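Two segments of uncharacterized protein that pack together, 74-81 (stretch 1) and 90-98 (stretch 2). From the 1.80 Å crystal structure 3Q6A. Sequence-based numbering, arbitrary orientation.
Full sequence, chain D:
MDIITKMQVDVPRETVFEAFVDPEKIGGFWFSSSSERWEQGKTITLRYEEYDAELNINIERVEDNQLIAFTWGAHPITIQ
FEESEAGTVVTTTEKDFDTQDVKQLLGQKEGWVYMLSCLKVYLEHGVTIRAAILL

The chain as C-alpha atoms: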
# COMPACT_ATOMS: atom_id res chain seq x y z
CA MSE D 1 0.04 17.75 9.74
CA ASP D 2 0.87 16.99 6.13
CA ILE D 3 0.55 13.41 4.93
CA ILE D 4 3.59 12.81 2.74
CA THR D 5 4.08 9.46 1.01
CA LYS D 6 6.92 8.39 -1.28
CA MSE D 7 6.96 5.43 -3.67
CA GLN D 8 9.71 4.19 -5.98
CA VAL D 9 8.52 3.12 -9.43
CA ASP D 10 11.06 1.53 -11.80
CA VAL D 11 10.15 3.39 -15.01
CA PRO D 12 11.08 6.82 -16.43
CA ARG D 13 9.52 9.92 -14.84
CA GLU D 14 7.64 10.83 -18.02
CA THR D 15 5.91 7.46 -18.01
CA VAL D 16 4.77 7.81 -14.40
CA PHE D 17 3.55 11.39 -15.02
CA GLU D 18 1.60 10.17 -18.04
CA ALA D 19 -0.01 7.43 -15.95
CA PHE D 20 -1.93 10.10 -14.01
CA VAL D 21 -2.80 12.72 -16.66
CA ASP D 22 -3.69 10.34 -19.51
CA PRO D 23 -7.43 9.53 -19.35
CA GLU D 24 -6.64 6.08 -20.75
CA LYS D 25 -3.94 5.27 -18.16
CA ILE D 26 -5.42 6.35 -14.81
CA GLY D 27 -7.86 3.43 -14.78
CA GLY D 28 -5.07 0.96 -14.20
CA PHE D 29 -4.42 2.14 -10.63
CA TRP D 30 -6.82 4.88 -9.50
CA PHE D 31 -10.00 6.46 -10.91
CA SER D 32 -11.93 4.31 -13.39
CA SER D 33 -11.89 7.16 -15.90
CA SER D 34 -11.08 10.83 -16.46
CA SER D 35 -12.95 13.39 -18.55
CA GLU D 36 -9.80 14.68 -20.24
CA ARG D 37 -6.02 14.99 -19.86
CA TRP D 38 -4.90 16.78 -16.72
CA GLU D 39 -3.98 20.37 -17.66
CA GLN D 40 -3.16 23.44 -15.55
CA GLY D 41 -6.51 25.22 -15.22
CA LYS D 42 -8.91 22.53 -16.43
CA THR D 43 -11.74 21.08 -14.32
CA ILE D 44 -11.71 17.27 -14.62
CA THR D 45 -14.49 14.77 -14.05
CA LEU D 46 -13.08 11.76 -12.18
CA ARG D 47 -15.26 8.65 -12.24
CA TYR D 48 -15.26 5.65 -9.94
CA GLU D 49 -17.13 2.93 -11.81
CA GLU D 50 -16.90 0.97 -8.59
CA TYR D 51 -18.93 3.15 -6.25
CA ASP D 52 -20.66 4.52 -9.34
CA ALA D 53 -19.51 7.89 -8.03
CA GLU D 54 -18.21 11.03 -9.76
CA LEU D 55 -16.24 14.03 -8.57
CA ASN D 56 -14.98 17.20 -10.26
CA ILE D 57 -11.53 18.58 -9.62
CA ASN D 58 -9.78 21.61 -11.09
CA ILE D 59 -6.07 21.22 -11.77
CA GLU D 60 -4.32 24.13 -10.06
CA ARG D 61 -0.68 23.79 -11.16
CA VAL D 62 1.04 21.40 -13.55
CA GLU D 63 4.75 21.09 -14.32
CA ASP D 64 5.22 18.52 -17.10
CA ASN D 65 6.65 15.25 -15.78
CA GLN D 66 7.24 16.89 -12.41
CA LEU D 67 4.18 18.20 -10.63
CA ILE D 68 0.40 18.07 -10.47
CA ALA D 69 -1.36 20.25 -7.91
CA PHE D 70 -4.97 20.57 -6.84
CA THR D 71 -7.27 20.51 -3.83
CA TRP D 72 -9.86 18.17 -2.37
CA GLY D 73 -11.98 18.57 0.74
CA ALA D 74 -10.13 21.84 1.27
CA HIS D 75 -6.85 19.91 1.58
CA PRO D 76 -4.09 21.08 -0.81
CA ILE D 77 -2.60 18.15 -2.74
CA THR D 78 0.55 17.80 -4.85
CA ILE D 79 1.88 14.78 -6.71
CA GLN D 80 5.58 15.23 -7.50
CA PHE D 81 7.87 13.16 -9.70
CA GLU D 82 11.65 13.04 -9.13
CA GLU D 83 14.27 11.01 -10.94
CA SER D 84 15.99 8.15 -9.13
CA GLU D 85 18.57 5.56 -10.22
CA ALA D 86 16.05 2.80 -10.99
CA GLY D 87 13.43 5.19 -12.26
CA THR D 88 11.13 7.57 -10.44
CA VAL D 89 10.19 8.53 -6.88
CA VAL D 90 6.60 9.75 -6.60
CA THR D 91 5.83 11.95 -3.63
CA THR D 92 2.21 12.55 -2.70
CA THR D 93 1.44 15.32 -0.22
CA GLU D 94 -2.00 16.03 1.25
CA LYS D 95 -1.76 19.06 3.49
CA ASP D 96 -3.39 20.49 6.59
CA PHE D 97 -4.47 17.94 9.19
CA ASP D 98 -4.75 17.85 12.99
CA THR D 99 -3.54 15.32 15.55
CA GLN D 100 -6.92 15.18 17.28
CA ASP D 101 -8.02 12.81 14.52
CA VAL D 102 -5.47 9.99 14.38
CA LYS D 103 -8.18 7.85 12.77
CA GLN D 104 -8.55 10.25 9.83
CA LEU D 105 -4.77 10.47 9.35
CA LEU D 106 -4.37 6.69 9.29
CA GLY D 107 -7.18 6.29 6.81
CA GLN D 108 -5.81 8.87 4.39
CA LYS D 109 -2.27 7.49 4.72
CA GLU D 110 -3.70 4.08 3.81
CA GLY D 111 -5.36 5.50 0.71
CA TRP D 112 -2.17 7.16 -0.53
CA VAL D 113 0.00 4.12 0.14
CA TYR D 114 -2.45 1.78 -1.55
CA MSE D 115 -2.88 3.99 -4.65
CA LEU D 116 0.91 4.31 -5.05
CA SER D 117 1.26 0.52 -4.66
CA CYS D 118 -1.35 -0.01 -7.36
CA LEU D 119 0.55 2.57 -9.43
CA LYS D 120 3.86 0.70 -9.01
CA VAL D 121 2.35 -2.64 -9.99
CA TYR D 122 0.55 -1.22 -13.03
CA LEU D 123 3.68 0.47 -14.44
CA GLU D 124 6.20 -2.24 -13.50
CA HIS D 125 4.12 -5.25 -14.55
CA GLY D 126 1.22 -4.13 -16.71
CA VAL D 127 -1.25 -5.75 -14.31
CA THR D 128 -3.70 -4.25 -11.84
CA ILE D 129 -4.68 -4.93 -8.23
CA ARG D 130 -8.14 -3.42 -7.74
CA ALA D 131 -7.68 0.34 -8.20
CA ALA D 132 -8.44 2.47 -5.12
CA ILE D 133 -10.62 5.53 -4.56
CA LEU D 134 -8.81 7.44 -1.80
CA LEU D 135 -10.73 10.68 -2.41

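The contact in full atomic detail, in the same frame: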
# COMPACT_ATOMS: atom_id res chain seq x y z
N ALA D 74 -10.84 20.69 0.72
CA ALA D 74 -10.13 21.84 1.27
C ALA D 74 -8.70 21.50 1.69
O ALA D 74 -8.04 22.28 2.37
CB ALA D 74 -10.90 22.44 2.45
N HIS D 75 -8.23 20.33 1.27
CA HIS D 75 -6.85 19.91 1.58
C HIS D 75 -5.98 20.04 0.33
O HIS D 75 -6.23 19.36 -0.67
CB HIS D 75 -6.82 18.45 2.06
CG HIS D 75 -7.46 18.23 3.39
ND1 HIS D 75 -6.97 18.79 4.55
CD2 HIS D 75 -8.58 17.56 3.74
CE1 HIS D 75 -7.76 18.47 5.56
NE2 HIS D 75 -8.74 17.72 5.09
N PRO D 76 -4.97 20.91 0.36
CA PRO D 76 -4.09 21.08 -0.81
C PRO D 76 -3.39 19.75 -1.09
O PRO D 76 -2.98 19.05 -0.16
CB PRO D 76 -3.09 22.15 -0.34
CG PRO D 76 -3.90 22.97 0.62
CD PRO D 76 -4.67 21.92 1.39
N ILE D 77 -3.25 19.40 -2.36
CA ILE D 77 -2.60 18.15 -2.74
C ILE D 77 -1.62 18.38 -3.89
O ILE D 77 -1.89 19.15 -4.81
CB ILE D 77 -3.63 17.11 -3.19
CG1 ILE D 77 -4.47 16.64 -1.99
CG2 ILE D 77 -2.94 15.93 -3.87
CD1 ILE D 77 -5.61 15.72 -2.38
N THR D 78 -0.47 17.71 -3.81
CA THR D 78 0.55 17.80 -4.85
C THR D 78 1.10 16.41 -5.06
O THR D 78 1.29 15.65 -4.10
CB THR D 78 1.73 18.71 -4.45
OG1 THR D 78 2.32 18.22 -3.25
CG2 THR D 78 1.27 20.14 -4.24
N ILE D 79 1.31 16.06 -6.33
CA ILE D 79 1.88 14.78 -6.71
C ILE D 79 3.14 15.17 -7.47
O ILE D 79 3.06 15.77 -8.53
CB ILE D 79 0.94 14.00 -7.60
CG1 ILE D 79 -0.40 13.78 -6.86
CG2 ILE D 79 1.56 12.65 -7.94
CD1 ILE D 79 -1.44 13.04 -7.67
N GLN D 80 4.30 14.86 -6.89
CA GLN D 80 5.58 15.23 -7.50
C GLN D 80 6.30 14.02 -8.05
O GLN D 80 6.11 12.91 -7.55
CB GLN D 80 6.48 15.90 -6.46
CG GLN D 80 5.83 17.07 -5.74
CD GLN D 80 6.76 17.68 -4.72
OE1 GLN D 80 7.79 18.26 -5.06
NE2 GLN D 80 6.40 17.55 -3.45
N PHE D 81 7.11 14.23 -9.08
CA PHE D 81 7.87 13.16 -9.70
C PHE D 81 9.34 13.56 -9.80
O PHE D 81 9.67 14.55 -10.45
CB PHE D 81 7.31 12.87 -11.10
CG PHE D 81 5.81 12.72 -11.15
CD1 PHE D 81 4.99 13.83 -11.00
CD2 PHE D 81 5.22 11.47 -11.34
CE1 PHE D 81 3.59 13.70 -11.02
CE2 PHE D 81 3.84 11.33 -11.36
CZ PHE D 81 3.02 12.45 -11.21
N VAL D 90 7.81 8.94 -6.61
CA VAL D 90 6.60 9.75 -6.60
C VAL D 90 6.37 10.19 -5.16
O VAL D 90 6.47 9.38 -4.23
CB VAL D 90 5.37 8.95 -7.08
CG1 VAL D 90 4.13 9.88 -7.12
CG2 VAL D 90 5.63 8.33 -8.44
N THR D 91 6.07 11.46 -4.96
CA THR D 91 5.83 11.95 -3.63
C THR D 91 4.46 12.58 -3.58
O THR D 91 4.24 13.60 -4.24
CB THR D 91 6.87 13.01 -3.22
OG1 THR D 91 8.18 12.46 -3.35
CG2 THR D 91 6.65 13.43 -1.78
N THR D 92 3.55 11.98 -2.83
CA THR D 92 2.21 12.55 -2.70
C THR D 92 2.18 13.32 -1.39
O THR D 92 2.72 12.88 -0.37
CB THR D 92 1.09 11.46 -2.69
OG1 THR D 92 1.36 10.49 -1.68
CG2 THR D 92 0.98 10.78 -4.05
N THR D 93 1.55 14.50 -1.41
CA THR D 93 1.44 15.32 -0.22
C THR D 93 0.01 15.85 -0.11
O THR D 93 -0.50 16.49 -1.03
CB THR D 93 2.40 16.52 -0.25
OG1 THR D 93 3.75 16.06 -0.26
CG2 THR D 93 2.18 17.39 0.97
N GLU D 94 -0.64 15.53 1.01
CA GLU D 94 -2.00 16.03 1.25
C GLU D 94 -1.85 16.83 2.53
O GLU D 94 -1.61 16.28 3.61
CB GLU D 94 -3.00 14.87 1.41
CG GLU D 94 -4.39 15.36 1.81
CD GLU D 94 -5.46 14.27 1.77
OE1 GLU D 94 -5.13 13.09 1.97
OE2 GLU D 94 -6.63 14.62 1.56
N LYS D 95 -1.99 18.14 2.40
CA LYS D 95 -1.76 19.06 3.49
C LYS D 95 -2.91 19.45 4.39
O LYS D 95 -4.08 19.32 4.03
CB LYS D 95 -1.15 20.34 2.94
CG LYS D 95 0.01 20.10 2.00
CD LYS D 95 0.50 21.40 1.38
CE LYS D 95 1.73 21.16 0.53
NZ LYS D 95 2.26 22.44 -0.00
N ASP D 96 -2.52 19.96 5.55
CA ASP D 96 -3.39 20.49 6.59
C ASP D 96 -4.30 19.51 7.31
O ASP D 96 -5.46 19.32 6.95
CB ASP D 96 -4.20 21.66 6.01
CG ASP D 96 -3.32 22.67 5.26
OD1 ASP D 96 -2.26 23.06 5.80
OD2 ASP D 96 -3.69 23.07 4.14
N PHE D 97 -3.75 18.90 8.36
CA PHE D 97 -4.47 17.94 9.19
C PHE D 97 -4.13 18.18 10.66
O PHE D 97 -3.10 18.80 10.96
CB PHE D 97 -4.08 16.51 8.82
CG PHE D 97 -4.66 16.04 7.52
CD1 PHE D 97 -5.94 15.51 7.46
CD2 PHE D 97 -3.92 16.13 6.35
CE1 PHE D 97 -6.47 15.06 6.27
CE2 PHE D 97 -4.45 15.69 5.14
CZ PHE D 97 -5.73 15.15 5.10
N ASP D 98 -4.97 17.69 11.56
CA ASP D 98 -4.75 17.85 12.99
C ASP D 98 -4.44 16.51 13.64
O ASP D 98 -4.73 15.45 13.06
CB ASP D 98 -5.99 18.48 13.65
O HOH W 1 4.24 16.06 -2.99

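Where the strand pairing gives out, an aromatic stack takes over: the imidazole of His75 lies over one face of the Phe97 ring in an offset stack, with centroids 4.2 Å apart and planes only 11° from parallel. The flat, polarizable histidine ring can stack while keeping its edge free for polar work, and here ND1 of His75 donates a hydrogen bond to O of Lys95 at 3.0 Å.

From there the two strands run antiparallel, their axes at 168°. Thr78 and Thr93 form one hydrogen-bonded pair, N of Thr78 to O of Thr93 at 3.0 Å and N of Thr93 to O of Thr78 at 2.9 Å; Gln80 and Thr91 form the next, with equally short bonds in both directions. At the opposite end of the ladder from Gln80 and Thr91, past Thr78 and Thr93, N of Lys95 donates to O of Pro76 at 2.9 Å. Proline, lacking an amide hydrogen, can still accept through its carbonyl. In the intervening non-hydrogen-bonded pairs, CA-H groups approach carbonyls, as where CA of Ile77 lies 3.2 Å from O of Thr93.

Side chains alternate between the two faces. Ile77, Ile79 and Phe81 share one with Val90, Thr92 and Glu94. Branched aliphatic residues suit extended backbone and this buried surface: CG2 of Ile79 meets CG1 of Val90 at 3.9 Å, and CD2 of Phe81 comes within 4.3 Å of CG2 of Val90. The methylenes of Glu94 also serve here, CG lying 4.0 Å from CG1 of Ile77, while OE1 of its carboxylate is hydrogen-bonded elsewhere in the structure.

The face bearing Thr78, Gln80, Thr91 and Thr93 is more polar, and one water knits it together. It hydrogen-bonds to OG1 of Thr78 (2.9 Å) and OG1 of Thr93 (2.8 Å), accepts from NE2 of Gln80 (2.7 Å) and donates to O of Thr91 (2.8 Å). Threonine combines a β-branch with a hydroxyl that can join such a network.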